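Side-chain contacts in glutathione S-transferase 2 (Heligmosomoides polygyrus, PDB 1TW9), which probably catalyses the conjugation of glutathione to electrophilic compounds, as a dimeric sigma-family glutathione transferase: residues C17-F22 with K195-T200; A25-E30 with K73-A78. All blocks are in the same frame, centred on the assembly; numbering follows the deposited sequence.

Contact 1: residues C17-F22 with K195-T200; sequences CARQVF and KKWIET. Unlike the reference sequence in segment 17-22: Val21 (reference Ile).
Arg19 reaches from helix 16-24 against the six-membered end of the Trp197 indole. Its CB already touches the ring, 4.1 Å from Trp197 CZ2. CG stands beside the backbone N (chi1 -62°) and packs against the Tyr29 hydroxyl; the chain then runs extended to NE. That course carries CD to 3.6 Å from Trp197 CZ2 and 4.1 Å from Trp197 CH2. The approach to the ring is oblique, and the guanidinium and indole planes differ by 29°. Beyond CD the side chain leaves the tryptophan. NE forms a salt bridge with Asp31, and NH1 bonds to Gly11 O and pairs with Glu16.

Helix 16-24 belongs to the thioredoxin-like N-terminal domain of the glutathione transferase fold. Helix 192-200 ends the helical C-terminal domain. The axes of segments 17-22 and 195-200 approach to 10.2 Å, a gap that the side chains fill. No hydrogen bond runs directly between these two segments.

Gln20 meets the pyrrole end of the same indole. Its CG lies 3.8 Å from Trp197 CD1, and its amide plane is turned 65° from the ring. The amide NE2 comes to 4.5 Å from Ile198 CG1, a loose contact. Glu16, one turn earlier on helix 16-24, receives hydrogen bonds from both Gln20 NE2 and Trp197 NE1. Its carboxylate thus ties the polar edge of the indole to the glutamine. Gln20 NE2 also bonds to Glu162 of helix 155-170.

Contact 2: residues A25-E30 with K73-A78; sequences ADQKYE and KTFGFA
Ala25 lays its methyl over one face of the Phe75 ring. CB lies 3.5 Å from Phe75 CG, displaced from the ring centre toward the rim. This is a CH-pi contact, with CB 3.9 Å from the ring centroid and 26° off the ring normal. The opposite face of the ring is packed by Thr74 CG2, within its own segment. The phenyl group is therefore held between two methyls.

The same Ala25 methyl also meets Phe77, but at the ring edge, with CB 3.9 Å from Phe77 CE1. Phe77 lies with one face over the carbonyl oxygen of Phe75.

Gln27 packs at the far end of the Phe75 ring, where its CG comes to 3.8 Å from Phe75 CZ. Its chain leaves with CG anti to the backbone N and bends at chi2 (68°), which turns it toward Phe75; the amide comes near the ring obliquely.

Residues 25-30 follow helix 16-24, while 73-78 takes in the last turn of helix 64-75 and the loop after it. Asp26 closes helix 16-24 with a Schellman motif, and Gly76 takes positive phi after helix 64-75. The contact therefore joins two helix ends of the thioredoxin-like domain, near the protein surface. No hydrogen bond crosses between the segments, so dispersion and the fit of methyl to ring probably account for most of the attraction.

How the contacts relate
Contacts 1 and 2 have centres about 11 Å apart and share the region around helix 16-24. Contact 1 uses the body of that helix; contact 2 begins just past its end. In chain order come 17-22, 25-30, 73-78 and 195-200, so contact 2 falls within the span bridged by contact 1. Contact 2 stays near the ends of helices 16-24 and 64-75, whereas contact 1 ties the N-terminal domain to the last helix of the C-terminal domain. A probable hydrogen bond from Gln27 N to Phe22 O joins them directly, and the Tyr29 ring stacks on Phe22. Helix 16-24 and the loop that follows it thus carry packing between the domains and within the N-terminal domain.

Contact 1: residues C17-F22 with K195-T200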
# COMPACT_ATOMS: atom_id res chain seq x y z
N CYS A 17 -13.00 4.20 3.63
CA CYS A 17 -13.01 3.11 2.61
C CYS A 17 -13.37 1.81 3.31
O CYS A 17 -14.31 1.10 2.90
CB CYS A 17 -11.69 3.15 1.86
SG CYS A 17 -11.63 1.91 0.56
N ALA A 18 -12.77 1.58 4.47
CA ALA A 18 -13.15 0.40 5.25
C ALA A 18 -14.67 0.35 5.53
O ALA A 18 -15.33 -0.73 5.40
CB ALA A 18 -12.30 0.31 6.45
N ARG A 19 -15.24 1.47 6.00
CA ARG A 19 -16.66 1.57 6.30
C ARG A 19 -17.47 1.27 5.10
O ARG A 19 -18.52 0.62 5.16
CB ARG A 19 -17.00 2.96 6.85
CG ARG A 19 -16.30 3.30 8.15
CD ARG A 19 -16.96 4.56 8.73
NE ARG A 19 -16.23 5.10 9.89
CZ ARG A 19 -15.47 6.18 9.84
NH1 ARG A 19 -15.31 6.85 8.70
NH2 ARG A 19 -14.93 6.62 10.96
N GLN A 20 -17.00 1.74 3.94
CA GLN A 20 -17.73 1.45 2.73
C GLN A 20 -17.61 -0.03 2.23
O GLN A 20 -18.54 -0.55 1.64
CB GLN A 20 -17.42 2.44 1.67
CG GLN A 20 -17.86 3.83 2.03
CD GLN A 20 -17.73 4.82 0.96
OE1 GLN A 20 -17.49 4.44 -0.20
NE2 GLN A 20 -17.87 6.09 1.31
N VAL A 21 -16.49 -0.69 2.51
CA VAL A 21 -16.37 -2.12 2.24
C VAL A 21 -17.39 -2.88 3.09
O VAL A 21 -18.09 -3.74 2.62
CB VAL A 21 -14.95 -2.62 2.45
CG1 VAL A 21 -14.89 -4.11 2.34
CG2 VAL A 21 -14.03 -1.97 1.33
N PHE A 22 -17.42 -2.53 4.35
CA PHE A 22 -18.40 -3.15 5.24
C PHE A 22 -19.81 -2.95 4.72
O PHE A 22 -20.63 -3.87 4.71
CB PHE A 22 -18.31 -2.53 6.66
CG PHE A 22 -17.17 -3.13 7.56
CD1 PHE A 22 -17.01 -4.51 7.69
CD2 PHE A 22 -16.25 -2.30 8.17
CE1 PHE A 22 -16.02 -5.01 8.49
CE2 PHE A 22 -15.28 -2.82 9.00
CZ PHE A 22 -15.15 -4.17 9.15
N LYS A 195 -24.94 4.02 -1.43
CA LYS A 195 -25.88 5.15 -1.36
C LYS A 195 -26.53 5.23 -0.02
O LYS A 195 -26.61 6.30 0.55
CB LYS A 195 -26.98 4.94 -2.40
CG LYS A 195 -27.98 6.10 -2.58
CD LYS A 195 -28.99 5.76 -3.69
CE LYS A 195 -30.17 6.76 -3.73
NZ LYS A 195 -30.69 6.95 -5.09
N LYS A 196 -26.97 4.08 0.48
CA LYS A 196 -27.61 4.02 1.81
C LYS A 196 -26.65 4.46 2.91
O LYS A 196 -27.03 5.24 3.83
CB LYS A 196 -28.03 2.61 2.11
CG LYS A 196 -28.78 2.47 3.41
CD LYS A 196 -28.81 1.01 3.82
CE LYS A 196 -29.98 0.64 4.75
NZ LYS A 196 -29.68 -0.61 5.52
N TRP A 197 -25.42 4.03 2.82
CA TRP A 197 -24.41 4.41 3.83
C TRP A 197 -24.16 5.92 3.73
O TRP A 197 -24.09 6.59 4.75
CB TRP A 197 -23.09 3.65 3.65
CG TRP A 197 -21.98 4.23 4.45
CD1 TRP A 197 -20.91 4.85 3.97
CD2 TRP A 197 -21.88 4.31 5.88
NE1 TRP A 197 -20.10 5.30 4.98
CE2 TRP A 197 -20.69 4.96 6.18
CE3 TRP A 197 -22.70 3.93 6.95
CZ2 TRP A 197 -20.29 5.25 7.49
CZ3 TRP A 197 -22.24 4.17 8.23
CH2 TRP A 197 -21.09 4.87 8.48
N ILE A 198 -24.00 6.43 2.52
CA ILE A 198 -23.74 7.87 2.35
C ILE A 198 -24.87 8.72 2.90
O ILE A 198 -24.62 9.76 3.62
CB ILE A 198 -23.39 8.19 0.90
CG1 ILE A 198 -22.05 7.53 0.56
CG2 ILE A 198 -23.39 9.70 0.70
CD1 ILE A 198 -21.72 7.65 -0.90
N GLU A 199 -26.12 8.25 2.72
CA GLU A 199 -27.28 8.95 3.22
C GLU A 199 -27.35 8.96 4.72
O GLU A 199 -27.97 9.89 5.25
CB GLU A 199 -28.57 8.29 2.72
CG GLU A 199 -28.77 8.42 1.25
CD GLU A 199 -29.97 7.62 0.78
OE1 GLU A 199 -30.53 6.77 1.54
OE2 GLU A 199 -30.32 7.84 -0.38
N THR A 200 -26.76 7.96 5.38
CA THR A 200 -26.86 7.74 6.80
C THR A 200 -25.62 7.97 7.66
O THR A 200 -25.73 7.99 8.91
CB THR A 200 -27.40 6.35 7.14
OG1 THR A 200 -26.51 5.33 6.69
CG2 THR A 200 -28.70 6.10 6.42

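Contact 2: residues A25-E30 with K73-A78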
# COMPACT_ATOMS: atom_id res chain seq x y z
N ALA A 25 -20.64 -5.05 1.75
CA ALA A 25 -20.74 -6.47 2.13
C ALA A 25 -21.94 -6.76 3.03
O ALA A 25 -22.14 -7.90 3.39
CB ALA A 25 -19.50 -6.89 2.80
N ASP A 26 -22.64 -5.72 3.46
CA ASP A 26 -23.74 -5.82 4.46
C ASP A 26 -23.22 -6.51 5.71
O ASP A 26 -23.89 -7.35 6.35
CB ASP A 26 -24.92 -6.53 3.83
CG ASP A 26 -26.13 -6.51 4.67
OD1 ASP A 26 -26.33 -5.53 5.38
OD2 ASP A 26 -26.95 -7.45 4.65
N GLN A 27 -22.06 -6.06 6.12
CA GLN A 27 -21.45 -6.62 7.30
C GLN A 27 -21.57 -5.63 8.46
O GLN A 27 -21.09 -4.50 8.37
CB GLN A 27 -19.99 -6.95 7.00
CG GLN A 27 -19.22 -7.38 8.26
CD GLN A 27 -19.67 -8.67 8.81
OE1 GLN A 27 -20.04 -8.76 10.01
NE2 GLN A 27 -19.62 -9.72 7.98
N LYS A 28 -22.09 -6.10 9.58
CA LYS A 28 -22.20 -5.26 10.75
C LYS A 28 -20.82 -5.16 11.43
O LYS A 28 -20.08 -6.13 11.49
CB LYS A 28 -23.27 -5.84 11.69
CG LYS A 28 -22.80 -6.30 13.02
CD LYS A 28 -23.95 -6.91 13.83
CE LYS A 28 -23.89 -6.70 15.39
NZ LYS A 28 -23.47 -7.95 16.13
N TYR A 29 -20.53 -4.01 11.99
CA TYR A 29 -19.26 -3.77 12.69
C TYR A 29 -19.47 -2.67 13.71
O TYR A 29 -20.43 -1.95 13.63
CB TYR A 29 -18.16 -3.39 11.72
CG TYR A 29 -18.38 -2.04 11.04
CD1 TYR A 29 -19.33 -1.90 10.00
CD2 TYR A 29 -17.62 -0.93 11.43
CE1 TYR A 29 -19.56 -0.67 9.37
CE2 TYR A 29 -17.84 0.30 10.83
CZ TYR A 29 -18.83 0.45 9.85
OH TYR A 29 -19.03 1.67 9.28
N GLU A 30 -18.57 -2.58 14.68
CA GLU A 30 -18.62 -1.54 15.67
C GLU A 30 -17.82 -0.35 15.11
O GLU A 30 -16.63 -0.48 14.88
CB GLU A 30 -18.00 -2.09 16.93
CG GLU A 30 -18.31 -1.35 18.17
CD GLU A 30 -17.69 -1.99 19.42
OE1 GLU A 30 -17.64 -1.26 20.42
OE2 GLU A 30 -17.27 -3.18 19.40
N LYS A 73 -10.81 -8.53 0.33
CA LYS A 73 -10.55 -9.91 0.00
C LYS A 73 -11.53 -10.83 0.76
O LYS A 73 -11.93 -11.88 0.23
CB LYS A 73 -9.13 -10.25 0.29
CG LYS A 73 -8.21 -9.63 -0.73
CD LYS A 73 -6.67 -9.86 -0.44
CE LYS A 73 -5.71 -9.48 -1.59
NZ LYS A 73 -5.78 -10.41 -2.79
N THR A 74 -11.80 -10.48 2.00
CA THR A 74 -12.72 -11.25 2.80
C THR A 74 -14.05 -11.36 2.10
O THR A 74 -14.73 -12.41 2.11
CB THR A 74 -12.86 -10.61 4.18
OG1 THR A 74 -11.63 -10.70 4.87
CG2 THR A 74 -13.85 -11.34 5.06
N PHE A 75 -14.50 -10.23 1.55
CA PHE A 75 -15.89 -10.08 1.07
C PHE A 75 -16.07 -10.16 -0.43
O PHE A 75 -17.21 -10.13 -0.94
CB PHE A 75 -16.53 -8.79 1.66
CG PHE A 75 -16.60 -8.81 3.14
CD1 PHE A 75 -16.00 -7.85 3.89
CD2 PHE A 75 -17.25 -9.84 3.75
CE1 PHE A 75 -16.10 -7.90 5.28
CE2 PHE A 75 -17.33 -9.89 5.09
CZ PHE A 75 -16.70 -8.97 5.84
N GLY A 76 -14.97 -10.23 -1.17
CA GLY A 76 -15.04 -10.45 -2.61
C GLY A 76 -14.93 -9.19 -3.48
O GLY A 76 -15.46 -9.19 -4.59
N PHE A 77 -14.28 -8.15 -2.97
CA PHE A 77 -14.24 -6.87 -3.63
C PHE A 77 -12.78 -6.52 -3.95
O PHE A 77 -12.39 -5.33 -3.91
CB PHE A 77 -14.89 -5.76 -2.82
CG PHE A 77 -16.35 -6.12 -2.41
CD1 PHE A 77 -16.73 -6.22 -1.12
CD2 PHE A 77 -17.25 -6.33 -3.40
CE1 PHE A 77 -18.10 -6.60 -0.87
CE2 PHE A 77 -18.55 -6.65 -3.11
CZ PHE A 77 -18.89 -6.82 -1.86
N ALA A 78 -11.97 -7.53 -4.14
CA ALA A 78 -10.52 -7.29 -4.49
C ALA A 78 -10.12 -8.00 -5.79
O ALA A 78 -8.97 -8.39 -5.93
CB ALA A 78 -9.67 -7.70 -3.41